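Local atomic coordinates of membrane-bound protease PH1510 (Pyrococcus horikoshii, PDB entry 6M4B), a protein that cleaves the stomatin homolog PH1511 and casein in vitro as a serine protease that cuts preferentially near hydrophobic or aromatic residues. Residues V10-I15 / V203-L208; A84-A89 / A131-L136; K181-K186 / T197-N202; L94-P99 / I168-R173. The protein carries 1 engineered substitution. All blocks are in the same frame, centred on the assembly; numbering follows the deposited sequence.

Interaction 1 of 4, residues V10-I15 / V203-L208; sequences VYVAQI and VEVRYL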
loop_
_atom_site.group_PDB
_atom_site.type_symbol
_atom_site.label_atom_id
_atom_site.label_comp_id
_atom_site.label_asym_id
_atom_site.label_seq_id
_atom_site.Cartn_x
_atom_site.Cartn_y
_atom_site.Cartn_z
ATOM N N VAL A 10 16.711 -21.479 -0.206
ATOM C CA VAL A 10 15.374 -21.083 -0.574
ATOM C C VAL A 10 14.360 -21.849 0.276
ATOM O O VAL A 10 14.336 -23.077 0.280
ATOM C CB VAL A 10 15.096 -21.294 -2.075
ATOM C CG1 VAL A 10 13.645 -20.957 -2.420
ATOM C CG2 VAL A 10 16.013 -20.378 -2.883
ATOM N N TYR A 11 13.514 -21.104 0.974
ATOM C CA TYR A 11 12.405 -21.715 1.705
ATOM C C TYR A 11 11.196 -21.839 0.805
ATOM O O TYR A 11 11.046 -21.082 -0.159
ATOM C CB TYR A 11 12.089 -20.933 2.954
ATOM C CG TYR A 11 13.139 -21.138 4.044
ATOM C CD1 TYR A 11 13.124 -22.288 4.839
ATOM C CD2 TYR A 11 14.134 -20.198 4.271
ATOM C CE1 TYR A 11 14.050 -22.473 5.838
ATOM C CE2 TYR A 11 15.072 -20.373 5.276
ATOM C CZ TYR A 11 15.025 -21.509 6.055
ATOM O OH TYR A 11 15.955 -21.691 7.038
ATOM N N VAL A 12 10.374 -22.835 1.095
ATOM C CA VAL A 12 9.127 -23.098 0.390
ATOM C C VAL A 12 8.057 -23.282 1.476
ATOM O O VAL A 12 8.268 -24.067 2.391
ATOM C CB VAL A 12 9.211 -24.355 -0.493
ATOM C CG1 VAL A 12 7.905 -24.645 -1.184
ATOM C CG2 VAL A 12 10.291 -24.201 -1.559
ATOM N N ALA A 13 6.937 -22.562 1.381
ATOM C CA ALA A 13 5.798 -22.822 2.231
ATOM C C ALA A 13 4.550 -22.923 1.401
ATOM O O ALA A 13 4.538 -22.583 0.220
ATOM C CB ALA A 13 5.666 -21.749 3.274
ATOM N N GLN A 14 3.503 -23.422 2.016
ATOM C CA GLN A 14 2.244 -23.653 1.339
ATOM C C GLN A 14 1.212 -22.820 2.064
ATOM O O GLN A 14 1.182 -22.818 3.304
ATOM C CB GLN A 14 1.821 -25.090 1.432
ATOM C CG GLN A 14 2.721 -26.091 0.745
ATOM C CD GLN A 14 2.076 -27.452 0.633
ATOM O OE1 GLN A 14 1.418 -27.759 -0.361
ATOM N NE2 GLN A 14 2.249 -28.273 1.658
ATOM N N ILE A 15 0.392 -22.107 1.296
ATOM C CA ILE A 15 -0.777 -21.419 1.831
ATOM C C ILE A 15 -1.977 -21.751 0.949
ATOM O O ILE A 15 -1.968 -21.519 -0.281
ATOM C CB ILE A 15 -0.505 -19.908 2.024
ATOM C CG1 ILE A 15 0.465 -19.733 3.199
ATOM C CG2 ILE A 15 -1.792 -19.137 2.336
ATOM C CD1 ILE A 15 1.069 -18.379 3.328
ATOM N N VAL A 203 21.326 -24.203 -4.861
ATOM C CA VAL A 203 20.522 -23.715 -3.757
ATOM C C VAL A 203 19.991 -24.875 -2.932
ATOM O O VAL A 203 19.813 -25.937 -3.451
ATOM C CB VAL A 203 19.431 -22.813 -4.302
ATOM C CG1 VAL A 203 18.606 -23.530 -5.326
ATOM C CG2 VAL A 203 18.530 -22.385 -3.193
ATOM N N GLU A 204 19.872 -24.690 -1.616
ATOM C CA GLU A 204 19.301 -25.708 -0.740
ATOM C C GLU A 204 17.860 -25.391 -0.499
ATOM O O GLU A 204 17.553 -24.422 0.153
ATOM C CB GLU A 204 20.048 -25.774 0.590
ATOM C CG GLU A 204 21.476 -26.282 0.413
ATOM C CD GLU A 204 22.309 -26.246 1.682
ATOM O OE1 GLU A 204 21.804 -26.776 2.714
ATOM O OE2 GLU A 204 23.475 -25.732 1.602
ATOM N N VAL A 205 16.973 -26.221 -1.016
ATOM C CA VAL A 205 15.549 -26.027 -0.816
ATOM C C VAL A 205 15.181 -26.560 0.566
ATOM O O VAL A 205 15.520 -27.666 0.871
ATOM C CB VAL A 205 14.761 -26.774 -1.879
ATOM C CG1 VAL A 205 13.259 -26.626 -1.626
ATOM C CG2 VAL A 205 15.150 -26.258 -3.269
ATOM N N ARG A 206 14.525 -25.764 1.404
ATOM C CA ARG A 206 13.994 -26.228 2.708
ATOM C C ARG A 206 12.501 -25.925 2.834
ATOM O O ARG A 206 12.070 -24.836 2.509
ATOM C CB ARG A 206 14.730 -25.563 3.856
ATOM C CG ARG A 206 16.207 -25.883 3.919
ATOM C CD ARG A 206 16.827 -25.139 5.084
ATOM N NE ARG A 206 18.231 -25.508 5.299
ATOM C CZ ARG A 206 19.064 -24.863 6.111
ATOM N NH1 ARG A 206 20.319 -25.274 6.220
ATOM N NH2 ARG A 206 18.655 -23.803 6.808
ATOM N N TYR A 207 11.716 -26.892 3.271
ATOM C CA TYR A 207 10.258 -26.752 3.381
ATOM C C TYR A 207 9.916 -26.262 4.770
ATOM O O TYR A 207 10.469 -26.723 5.723
ATOM C CB TYR A 207 9.524 -28.053 2.967
ATOM C CG TYR A 207 9.588 -28.280 1.466
ATOM C CD1 TYR A 207 10.737 -28.762 0.878
ATOM C CD2 TYR A 207 8.505 -27.942 0.612
ATOM C CE1 TYR A 207 10.836 -28.930 -0.515
ATOM C CE2 TYR A 207 8.587 -28.126 -0.786
ATOM C CZ TYR A 207 9.761 -28.603 -1.348
ATOM O OH TYR A 207 9.943 -28.813 -2.717
ATOM N N LEU A 208 9.060 -25.257 4.865
ATOM C CA LEU A 208 8.570 -24.798 6.147
ATOM C C LEU A 208 7.211 -25.391 6.315
ATOM O O LEU A 208 6.400 -25.399 5.366
ATOM C CB LEU A 208 8.455 -23.276 6.208
ATOM C CG LEU A 208 9.787 -22.556 6.128
ATOM C CD1 LEU A 208 9.528 -21.081 5.996
ATOM C CD2 LEU A 208 10.653 -22.850 7.350
HETATM O O HOH W 1 3.702 -24.721 4.889
#

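Interaction 2 of 4, residues A84-A89 / A131-L136; sequences AGTYIA and AYIKSL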
loop_
_atom_site.group_PDB
_atom_site.type_symbol
_atom_site.label_atom_id
_atom_site.label_comp_id
_atom_site.label_asym_id
_atom_site.label_seq_id
_atom_site.Cartn_x
_atom_site.Cartn_y
_atom_site.Cartn_z
ATOM N N ALA A 84 -8.764 -11.931 -4.009
ATOM C CA ALA A 84 -7.695 -11.419 -3.161
ATOM C C ALA A 84 -6.317 -12.037 -3.453
ATOM O O ALA A 84 -5.301 -11.376 -3.278
ATOM C CB ALA A 84 -8.015 -11.624 -1.708
ATOM N N GLY A 85 -6.303 -13.282 -3.913
ATOM C CA GLY A 85 -5.076 -13.984 -4.235
ATOM C C GLY A 85 -4.297 -13.363 -5.385
ATOM O O GLY A 85 -3.064 -13.494 -5.427
ATOM N N THR A 86 -5.018 -12.757 -6.348
ATOM C CA THR A 86 -4.390 -12.119 -7.479
ATOM C C THR A 86 -3.507 -10.960 -7.045
ATOM O O THR A 86 -2.408 -10.803 -7.564
ATOM C CB THR A 86 -5.449 -11.648 -8.428
ATOM O OG1 THR A 86 -6.188 -12.797 -8.888
ATOM C CG2 THR A 86 -4.868 -10.959 -9.605
ATOM N N TYR A 87 -3.983 -10.191 -6.050
ATOM C CA TYR A 87 -3.298 -9.044 -5.512
ATOM C C TYR A 87 -2.019 -9.473 -4.763
ATOM O O TYR A 87 -1.005 -8.812 -4.863
ATOM C CB TYR A 87 -4.192 -8.250 -4.518
ATOM C CG TYR A 87 -5.467 -7.604 -5.104
ATOM C CD1 TYR A 87 -6.618 -8.353 -5.359
ATOM C CD2 TYR A 87 -5.541 -6.227 -5.315
ATOM C CE1 TYR A 87 -7.774 -7.759 -5.836
ATOM C CE2 TYR A 87 -6.695 -5.634 -5.755
ATOM C CZ TYR A 87 -7.807 -6.395 -6.000
ATOM O OH TYR A 87 -8.927 -5.814 -6.455
ATOM N N ILE A 88 -2.080 -10.581 -4.026
ATOM C CA ILE A 88 -0.911 -11.122 -3.328
ATOM C C ILE A 88 0.158 -11.429 -4.362
ATOM O O ILE A 88 1.290 -11.005 -4.227
ATOM C CB ILE A 88 -1.302 -12.386 -2.503
ATOM C CG1 ILE A 88 -2.278 -12.018 -1.354
ATOM C CG2 ILE A 88 -0.082 -13.079 -1.873
ATOM C CD1 ILE A 88 -2.978 -13.202 -0.708
ATOM N N ALA A 89 -0.244 -12.100 -5.441
ATOM C CA ALA A 89 0.652 -12.354 -6.543
ATOM C C ALA A 89 1.214 -11.077 -7.184
ATOM O O ALA A 89 2.457 -10.928 -7.244
ATOM C CB ALA A 89 -0.029 -13.191 -7.594
ATOM N N ALA A 131 -7.818 1.258 -8.729
ATOM C CA ALA A 131 -6.609 2.032 -8.509
ATOM C C ALA A 131 -5.547 1.180 -7.772
ATOM O O ALA A 131 -4.368 1.230 -8.136
ATOM C CB ALA A 131 -6.903 3.300 -7.740
ATOM N N TYR A 132 -5.957 0.383 -6.785
ATOM C CA TYR A 132 -4.988 -0.415 -6.021
ATOM C C TYR A 132 -4.323 -1.541 -6.868
ATOM O O TYR A 132 -3.082 -1.647 -6.912
ATOM C CB TYR A 132 -5.639 -0.985 -4.815
ATOM C CG TYR A 132 -4.754 -1.751 -3.911
ATOM C CD1 TYR A 132 -3.749 -1.119 -3.200
ATOM C CD2 TYR A 132 -4.944 -3.118 -3.710
ATOM C CE1 TYR A 132 -2.915 -1.806 -2.353
ATOM C CE2 TYR A 132 -4.150 -3.817 -2.822
ATOM C CZ TYR A 132 -3.131 -3.192 -2.175
ATOM O OH TYR A 132 -2.352 -3.901 -1.310
ATOM N N ILE A 133 -5.128 -2.295 -7.605
ATOM C CA ILE A 133 -4.619 -3.407 -8.413
ATOM C C ILE A 133 -3.715 -2.907 -9.553
ATOM O O ILE A 133 -2.657 -3.484 -9.804
ATOM C CB ILE A 133 -5.731 -4.331 -8.936
ATOM C CG1 ILE A 133 -5.169 -5.749 -9.125
ATOM C CG2 ILE A 133 -6.384 -3.803 -10.226
ATOM C CD1 ILE A 133 -6.194 -6.759 -9.541
ATOM N N LYS A 134 -4.057 -1.759 -10.119
ATOM C CA LYS A 134 -3.240 -1.143 -11.144
ATOM C C LYS A 134 -1.901 -0.654 -10.616
ATOM O O LYS A 134 -0.880 -0.762 -11.292
ATOM C CB LYS A 134 -3.975 -0.012 -11.834
ATOM C CG LYS A 134 -4.994 -0.487 -12.853
ATOM C CD LYS A 134 -5.776 0.658 -13.463
ATOM C CE LYS A 134 -4.947 1.561 -14.375
ATOM N NZ LYS A 134 -5.430 1.544 -15.768
ATOM N N SER A 135 -1.898 -0.162 -9.396
ATOM C CA SER A 135 -0.705 0.271 -8.768
ATOM C C SER A 135 0.247 -0.911 -8.506
ATOM O O SER A 135 1.425 -0.742 -8.712
ATOM C CB SER A 135 -1.005 0.992 -7.459
ATOM O OG SER A 135 -1.382 0.138 -6.390
ATOM N N LEU A 136 -0.269 -2.068 -8.051
ATOM C CA LEU A 136 0.567 -3.234 -7.851
ATOM C C LEU A 136 1.181 -3.676 -9.198
ATOM O O LEU A 136 2.375 -3.928 -9.258
ATOM C CB LEU A 136 -0.199 -4.377 -7.189
ATOM C CG LEU A 136 -0.855 -4.081 -5.827
ATOM C CD1 LEU A 136 -1.515 -5.338 -5.339
ATOM C CD2 LEU A 136 0.200 -3.602 -4.848
#

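Interaction 3 of 4, residues K181-K186 / T197-N202; sequences KSNGMK and TLNFTN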
loop_
_atom_site.group_PDB
_atom_site.type_symbol
_atom_site.label_atom_id
_atom_site.label_comp_id
_atom_site.label_asym_id
_atom_site.label_seq_id
_atom_site.Cartn_x
_atom_site.Cartn_y
_atom_site.Cartn_z
ATOM N N LYS A 181 14.217 -21.570 -14.244
ATOM C CA LYS A 181 13.796 -20.422 -15.111
ATOM C C LYS A 181 13.865 -19.067 -14.407
ATOM O O LYS A 181 13.942 -18.022 -15.082
ATOM C CB LYS A 181 12.369 -20.635 -15.598
ATOM C CG LYS A 181 12.222 -21.806 -16.563
ATOM C CD LYS A 181 10.764 -22.205 -16.728
ATOM C CE LYS A 181 10.501 -22.882 -18.061
ATOM N NZ LYS A 181 9.058 -22.831 -18.404
ATOM N N SER A 182 13.781 -19.076 -13.073
ATOM C CA SER A 182 13.822 -17.833 -12.295
ATOM C C SER A 182 15.256 -17.365 -12.085
ATOM O O SER A 182 15.498 -16.175 -11.773
ATOM C CB SER A 182 13.135 -17.984 -10.953
ATOM O OG SER A 182 11.744 -18.171 -11.128
ATOM N N ASN A 183 16.210 -18.287 -12.237
ATOM C CA ASN A 183 17.620 -17.983 -11.949
ATOM C C ASN A 183 18.127 -16.892 -12.850
ATOM O O ASN A 183 17.978 -16.996 -14.040
ATOM C CB ASN A 183 18.465 -19.244 -12.179
ATOM C CG ASN A 183 19.898 -19.065 -11.771
ATOM O OD1 ASN A 183 20.220 -18.260 -10.905
ATOM N ND2 ASN A 183 20.744 -19.869 -12.324
ATOM N N GLY A 184 18.726 -15.858 -12.288
ATOM C CA GLY A 184 19.220 -14.690 -13.047
ATOM C C GLY A 184 18.200 -13.584 -13.359
ATOM O O GLY A 184 18.566 -12.583 -13.975
ATOM N N MET A 185 16.934 -13.758 -12.970
ATOM C CA MET A 185 15.992 -12.670 -13.161
ATOM C C MET A 185 15.973 -11.708 -11.964
ATOM O O MET A 185 16.291 -12.074 -10.813
ATOM C CB MET A 185 14.650 -13.095 -13.830
ATOM C CG MET A 185 13.748 -14.137 -13.270
ATOM S SD MET A 185 12.236 -14.190 -14.254
ATOM C CE MET A 185 12.366 -15.174 -15.773
ATOM N N LYS A 186 15.768 -10.434 -12.277
ATOM C CA LYS A 186 15.571 -9.415 -11.256
ATOM C C LYS A 186 14.191 -9.489 -10.637
ATOM O O LYS A 186 13.223 -9.827 -11.283
ATOM C CB LYS A 186 15.769 -8.021 -11.830
ATOM C CG LYS A 186 17.115 -7.865 -12.500
ATOM C CD LYS A 186 17.430 -6.437 -12.892
ATOM C CE LYS A 186 18.636 -5.921 -12.136
ATOM N NZ LYS A 186 19.379 -5.002 -13.035
ATOM N N THR A 197 19.021 -9.466 -8.187
ATOM C CA THR A 197 19.080 -10.573 -9.160
ATOM C C THR A 197 19.018 -11.904 -8.410
ATOM O O THR A 197 19.787 -12.112 -7.516
ATOM C CB THR A 197 20.329 -10.470 -10.062
ATOM O OG1 THR A 197 20.261 -9.260 -10.816
ATOM C CG2 THR A 197 20.409 -11.654 -11.080
ATOM N N LEU A 198 18.081 -12.780 -8.758
ATOM C CA LEU A 198 17.909 -14.020 -8.039
ATOM C C LEU A 198 19.021 -14.998 -8.441
ATOM O O LEU A 198 19.343 -15.152 -9.635
ATOM C CB LEU A 198 16.556 -14.648 -8.335
ATOM C CG LEU A 198 15.335 -13.828 -7.894
ATOM C CD1 LEU A 198 14.075 -14.397 -8.507
ATOM C CD2 LEU A 198 15.233 -13.796 -6.386
ATOM N N ASN A 199 19.623 -15.643 -7.463
ATOM C CA ASN A 199 20.710 -16.580 -7.731
ATOM C C ASN A 199 20.337 -17.929 -7.250
ATOM O O ASN A 199 20.349 -18.213 -6.039
ATOM C CB ASN A 199 21.968 -16.124 -7.051
ATOM C CG ASN A 199 23.059 -17.181 -7.072
ATOM O OD1 ASN A 199 23.031 -18.147 -7.829
ATOM N ND2 ASN A 199 24.034 -16.980 -6.216
ATOM N N PHE A 200 19.964 -18.765 -8.209
ATOM C CA PHE A 200 19.464 -20.081 -7.877
ATOM C C PHE A 200 20.257 -21.186 -8.528
ATOM O O PHE A 200 19.809 -22.323 -8.616
ATOM C CB PHE A 200 18.001 -20.228 -8.347
ATOM C CG PHE A 200 16.991 -19.365 -7.605
ATOM C CD1 PHE A 200 17.093 -19.098 -6.217
ATOM C CD2 PHE A 200 15.891 -18.931 -8.269
ATOM C CE1 PHE A 200 16.117 -18.377 -5.574
ATOM C CE2 PHE A 200 14.906 -18.199 -7.633
ATOM C CZ PHE A 200 15.009 -17.932 -6.304
ATOM N N THR A 201 21.461 -20.887 -8.948
ATOM C CA THR A 201 22.265 -21.890 -9.611
ATOM C C THR A 201 22.494 -23.126 -8.720
ATOM O O THR A 201 22.240 -24.229 -9.146
ATOM C CB THR A 201 23.565 -21.244 -10.034
ATOM O OG1 THR A 201 23.232 -20.074 -10.802
ATOM C CG2 THR A 201 24.438 -22.251 -10.852
ATOM N N ASN A 202 22.896 -22.917 -7.475
ATOM C CA ASN A 202 23.034 -24.005 -6.494
ATOM C C ASN A 202 22.434 -23.581 -5.212
ATOM O O ASN A 202 22.953 -22.674 -4.543
ATOM C CB ASN A 202 24.505 -24.328 -6.275
ATOM C CG ASN A 202 25.102 -24.978 -7.483
ATOM O OD1 ASN A 202 25.891 -24.390 -8.210
ATOM N ND2 ASN A 202 24.659 -26.183 -7.750
#

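Interaction 4 of 4, residues L94-P99 / I168-R173; sequences LIAMAP and IEVVAR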
loop_
_atom_site.group_PDB
_atom_site.type_symbol
_atom_site.label_atom_id
_atom_site.label_comp_id
_atom_site.label_asym_id
_atom_site.label_seq_id
_atom_site.Cartn_x
_atom_site.Cartn_y
_atom_site.Cartn_z
ATOM N N LEU A 94 8.123 -11.902 -7.701
ATOM C CA LEU A 94 8.114 -12.753 -8.862
ATOM C C LEU A 94 6.888 -13.667 -8.788
ATOM O O LEU A 94 6.547 -14.130 -7.708
ATOM C CB LEU A 94 9.381 -13.617 -8.907
ATOM C CG LEU A 94 9.772 -14.147 -10.296
ATOM C CD1 LEU A 94 10.404 -13.019 -11.048
ATOM C CD2 LEU A 94 10.781 -15.296 -10.250
ATOM N N ILE A 95 6.230 -13.905 -9.918
ATOM C CA ILE A 95 5.090 -14.777 -9.938
ATOM C C ILE A 95 5.419 -15.910 -10.863
ATOM O O ILE A 95 5.832 -15.679 -11.998
ATOM C CB ILE A 95 3.792 -14.083 -10.449
ATOM C CG1 ILE A 95 3.460 -12.822 -9.629
ATOM C CG2 ILE A 95 2.629 -15.043 -10.349
ATOM C CD1 ILE A 95 2.516 -11.876 -10.366
ATOM N N ALA A 96 5.150 -17.108 -10.389
ATOM C CA ALA A 96 5.213 -18.314 -11.194
ATOM C C ALA A 96 3.871 -19.041 -11.120
ATOM O O ALA A 96 3.217 -19.059 -10.060
ATOM C CB ALA A 96 6.314 -19.214 -10.674
ATOM N N MET A 97 3.489 -19.638 -12.232
ATOM C CA MET A 97 2.282 -20.498 -12.283
ATOM C C MET A 97 2.557 -21.922 -12.848
ATOM O O MET A 97 3.267 -22.079 -13.811
ATOM C CB MET A 97 1.179 -19.816 -13.095
ATOM C CG MET A 97 0.627 -18.523 -12.458
ATOM S SD MET A 97 -0.617 -17.773 -13.508
ATOM C CE MET A 97 -2.006 -18.844 -13.164
ATOM N N ALA A 98 2.057 -22.931 -12.160
ATOM C CA ALA A 98 2.082 -24.315 -12.679
ATOM C C ALA A 98 1.075 -24.454 -13.817
ATOM O O ALA A 98 0.081 -23.727 -13.824
ATOM C CB ALA A 98 1.721 -25.290 -11.583
ATOM N N PRO A 99 1.346 -25.333 -14.808
ATOM C CA PRO A 99 0.315 -25.521 -15.855
ATOM C C PRO A 99 -0.951 -26.058 -15.215
ATOM O O PRO A 99 -0.870 -26.696 -14.143
ATOM C CB PRO A 99 0.950 -26.525 -16.815
ATOM C CG PRO A 99 2.438 -26.362 -16.612
ATOM C CD PRO A 99 2.583 -26.072 -15.127
ATOM N N ILE A 168 2.686 -12.406 -15.354
ATOM C CA ILE A 168 3.571 -13.246 -14.530
ATOM C C ILE A 168 4.920 -13.394 -15.242
ATOM O O ILE A 168 5.076 -13.002 -16.387
ATOM C CB ILE A 168 2.962 -14.634 -14.281
ATOM C CG1 ILE A 168 2.852 -15.434 -15.587
ATOM C CG2 ILE A 168 1.581 -14.507 -13.646
ATOM C CD1 ILE A 168 2.425 -16.865 -15.388
ATOM N N GLU A 169 5.878 -13.981 -14.549
ATOM C CA GLU A 169 7.225 -14.102 -15.060
ATOM C C GLU A 169 7.599 -15.553 -15.444
ATOM O O GLU A 169 8.390 -15.725 -16.334
ATOM C CB GLU A 169 8.252 -13.500 -14.088
ATOM C CG GLU A 169 8.159 -11.990 -13.895
ATOM C CD GLU A 169 6.976 -11.595 -13.014
ATOM O OE1 GLU A 169 6.111 -10.807 -13.468
ATOM O OE2 GLU A 169 6.911 -12.077 -11.869
ATOM N N VAL A 170 6.995 -16.554 -14.822
ATOM C CA VAL A 170 7.425 -17.912 -14.998
ATOM C C VAL A 170 6.252 -18.871 -15.039
ATOM O O VAL A 170 5.361 -18.836 -14.200
ATOM C CB VAL A 170 8.398 -18.325 -13.828
ATOM C CG1 VAL A 170 8.766 -19.787 -13.907
ATOM C CG2 VAL A 170 9.673 -17.437 -13.816
ATOM N N VAL A 171 6.262 -19.738 -16.040
ATOM C CA VAL A 171 5.457 -20.994 -15.992
ATOM C C VAL A 171 6.377 -22.183 -15.642
ATOM O O VAL A 171 7.358 -22.446 -16.374
ATOM C CB VAL A 171 4.788 -21.276 -17.351
ATOM C CG1 VAL A 171 3.904 -22.524 -17.252
ATOM C CG2 VAL A 171 3.996 -20.058 -17.783
ATOM N N ALA A 172 6.040 -22.889 -14.570
ATOM C CA ALA A 172 6.878 -23.977 -14.041
ATOM C C ALA A 172 6.088 -25.123 -13.416
ATOM O O ALA A 172 5.259 -24.912 -12.506
ATOM C CB ALA A 172 7.838 -23.426 -12.982
ATOM N N ARG A 173 6.463 -26.339 -13.848
ATOM C CA ARG A 173 5.840 -27.605 -13.454
ATOM C C ARG A 173 6.139 -27.977 -12.024
ATOM O O ARG A 173 5.342 -28.638 -11.417
ATOM C CB ARG A 173 6.397 -28.743 -14.296
ATOM C CG ARG A 173 6.244 -28.596 -15.807
ATOM C CD ARG A 173 6.800 -29.813 -16.544
ATOM N NE ARG A 173 8.050 -30.376 -15.999
ATOM C CZ ARG A 173 9.266 -30.176 -16.499
ATOM N NH1 ARG A 173 10.323 -30.753 -15.895
ATOM N NH2 ARG A 173 9.447 -29.385 -17.573
#

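Interaction 1 of 4, residues V10-I15 / V203-L208
V12 packs against the ring of Y207, its CB 4.2 Å from the ring centroid and 27° off the normal, a CH-pi contact over one face. The two side chains lie alongside one another, with V12 CG1 3.6 Å from Y207 CE2. Its other branch, V12 CG2, meets V205 CG1 at 3.8 Å, and I175 of helix 175-182 packs on this same side. On the opposite face Y11 CD1 touches L208 CD2 at 3.6 Å, where A34 of helix 21-36 also touches Y11.

Between these layers run the parallel main-chain bonds that add 204-207 as an outermost strand of the six-stranded sheet of this ClpP/crotonase-type domain. V10 O takes R206 N at 2.9 Å, R206 O takes V12 N, and L208 N donates to V12 O with an N-H...O angle of 175°.

Outward along the Y11 ring, R206 runs extended from CG to NE, its CB 3.7 Å from Y11 CE1. Its guanidinium stands 68° from the ring plane and receives the hydroxyl at its edge, a weak bond of 3.4 Å from R206 NH2 to Y11 OH; D37 is a second weak partner of that hydroxyl. An alanine at Y11 would probably open a gap beside L208 CD2 and leave the R206 guanidinium freer to turn. Main-chain bonds thus set the register, apolar pairs lie on both faces, and the weak R206-Y11 bond probably contributes little.

Interaction 2 of 4, residues A84-A89 / A131-L136
The Y87 ring carries I133 on one face: I133 CD1 is 4.0 Å from the ring centroid and 15° off the normal, a CH-pi contact. This is helix-helix packing inside the ClpP/crotonase-type fold, in the N-terminal protease domain of the membrane-bound protein. L136 CD1 lies at the edge of the same ring, near its plane. Y132 meets Y87 rim to rim, neither ring over the other's face, with centroids 5.8 Å apart and planes at 22°; the nearest atoms of the pair are Y87 CD2 and Y132 CD2, at 3.5 Å.

A83, the nucleophile position (alanine by engineering here), lies at the N-terminal side of helix 84-90, and the active-site residue K124 lies in the first turn of helix 123-139. The segment axes are 10.0 Å apart at 32°, a wide spacing that the Y87 ring spans. I133 reaches it with CG1 roughly anti to the backbone N and CD1 anti to CA, while its CB sits 3.6 Å from Y87 CE2.

No hydrogen bond joins the two segments, so the contact is apolar. The hydroxyl of T86 bonds instead to A81 O, and its side chain also touches C106 of the substrate-binding site. M56 of helix 53-64 touches both tyrosines, and S135 packs on S135 of the second subunit, which places this helix at the dimer contact. At the ring edge, L136 CD1 also comes 3.5 Å from Y87 O.

Interaction 3 of 4, residues K181-K186 / T197-N202
N183 and G184 occupy the middle of a type II beta turn, S182 to M185, that ends helix 175-182 and bonds to the irregular segment 197-202. The turn is closed by M185 N to S182 O at 3.1 Å. G184 N then donates to L198 O at 2.8 Å, and L198 N returns an almost straight bond to M185 O, 2.8 Å long at 173°.

The side chain of N183 adds two more bonds to this pairing. Its chi1 sets CG anti to the backbone N, on the side of F200 and T201, and the amide bonds to both. N183 OD1 accepts F200 N at 2.8 Å, the donor standing 55° above the carbonyl plane, and N183 ND2 donates to T201 OG1 at 2.9 Å. Both ends of the amide are therefore gripped, which fixes its rotation. An alanine at N183 would probably leave F200 N and the T201 hydroxyl without these mates and loosen this side of the loop.

An apolar pair lies beside these bonds: S182 CB sits at the edge of the F200 ring, 3.8 Å from F200 CE2. The S182 hydroxyl is hydrogen-bonded to L178 O. The methyl T197 CG2 rests 3.6 Å from G184 O. K186 packs on the active-site residue K124 of the second subunit. G184 has positive phi (84°), where a CB would jam against the preceding carbonyl oxygen, the usual reason for glycine as third residue of a type II turn.

Interaction 4 of 4, residues L94-P99 / I168-R173
I95 O is gripped by two successive amides, E169 N at 3.1 Å and V170 N at 3.2 Å. The doubling follows from the backbone of E169, whose psi of -27°, near helical rather than extended, turns both N-H groups to the same carbonyl. I95 lies opposite I168 and A96 opposite V170, which leaves E169 as a bulge-like extra residue. Its side chain is bent at chi2 (75°), placing CD back toward the neighbouring strand, and E169 OE2 accepts I95 N at 2.8 Å nearly in line with its C-O bond. The same oxygen forms a salt bridge with R142, whose positive charge would probably offset that of the carboxylate.

Beyond E169 the pairing is regular and parallel. M97 N donates to V170 O at 2.8 Å, and A172 N to M97 O at 3.0 Å. These bonds add 170-171 as an outermost strand of the six-stranded parallel sheet of the ClpP/crotonase-type fold, next to strand 94-97.

I95 and I168 cross at about a right angle, with the methyls I95 CG2 and I168 CG2 3.5 Å apart. I168 CD1 touches M97 SD at 3.7 Å; A162 of helix 159-164 packs on both residues. On the opposite face A96 CB meets V170 CB at 3.9 Å, with helix 175-182 above, L178 on A96 and S182 on V170. P99 CG borders V171 CG1, and the guanidinium of R173 turns to E177 in a salt bridge.

How the interactions relate
From the N terminus, strand 10-15 waits for 203-208, so interaction 1 closes a loop that holds the other three. Within it, 84-89 and then 94-99 come first; interaction 2 closes at 131-136 and interaction 4 at 168-173, so these two cross, their segments alternating. They touch where helix 84-90 leads into strand 94-97. Interaction 3 opens only after interaction 4 has closed, and its 181-186 and 197-202 form a short late loop. K181 and S182 meet V171, V170 and L94 of interaction 4, while F200 reaches V10 of interaction 1. Interactions 1 and 4 complete the two outer ends of one parallel sheet, interaction 3 touches both, and interaction 2 lies across the chain's centre from interaction 1.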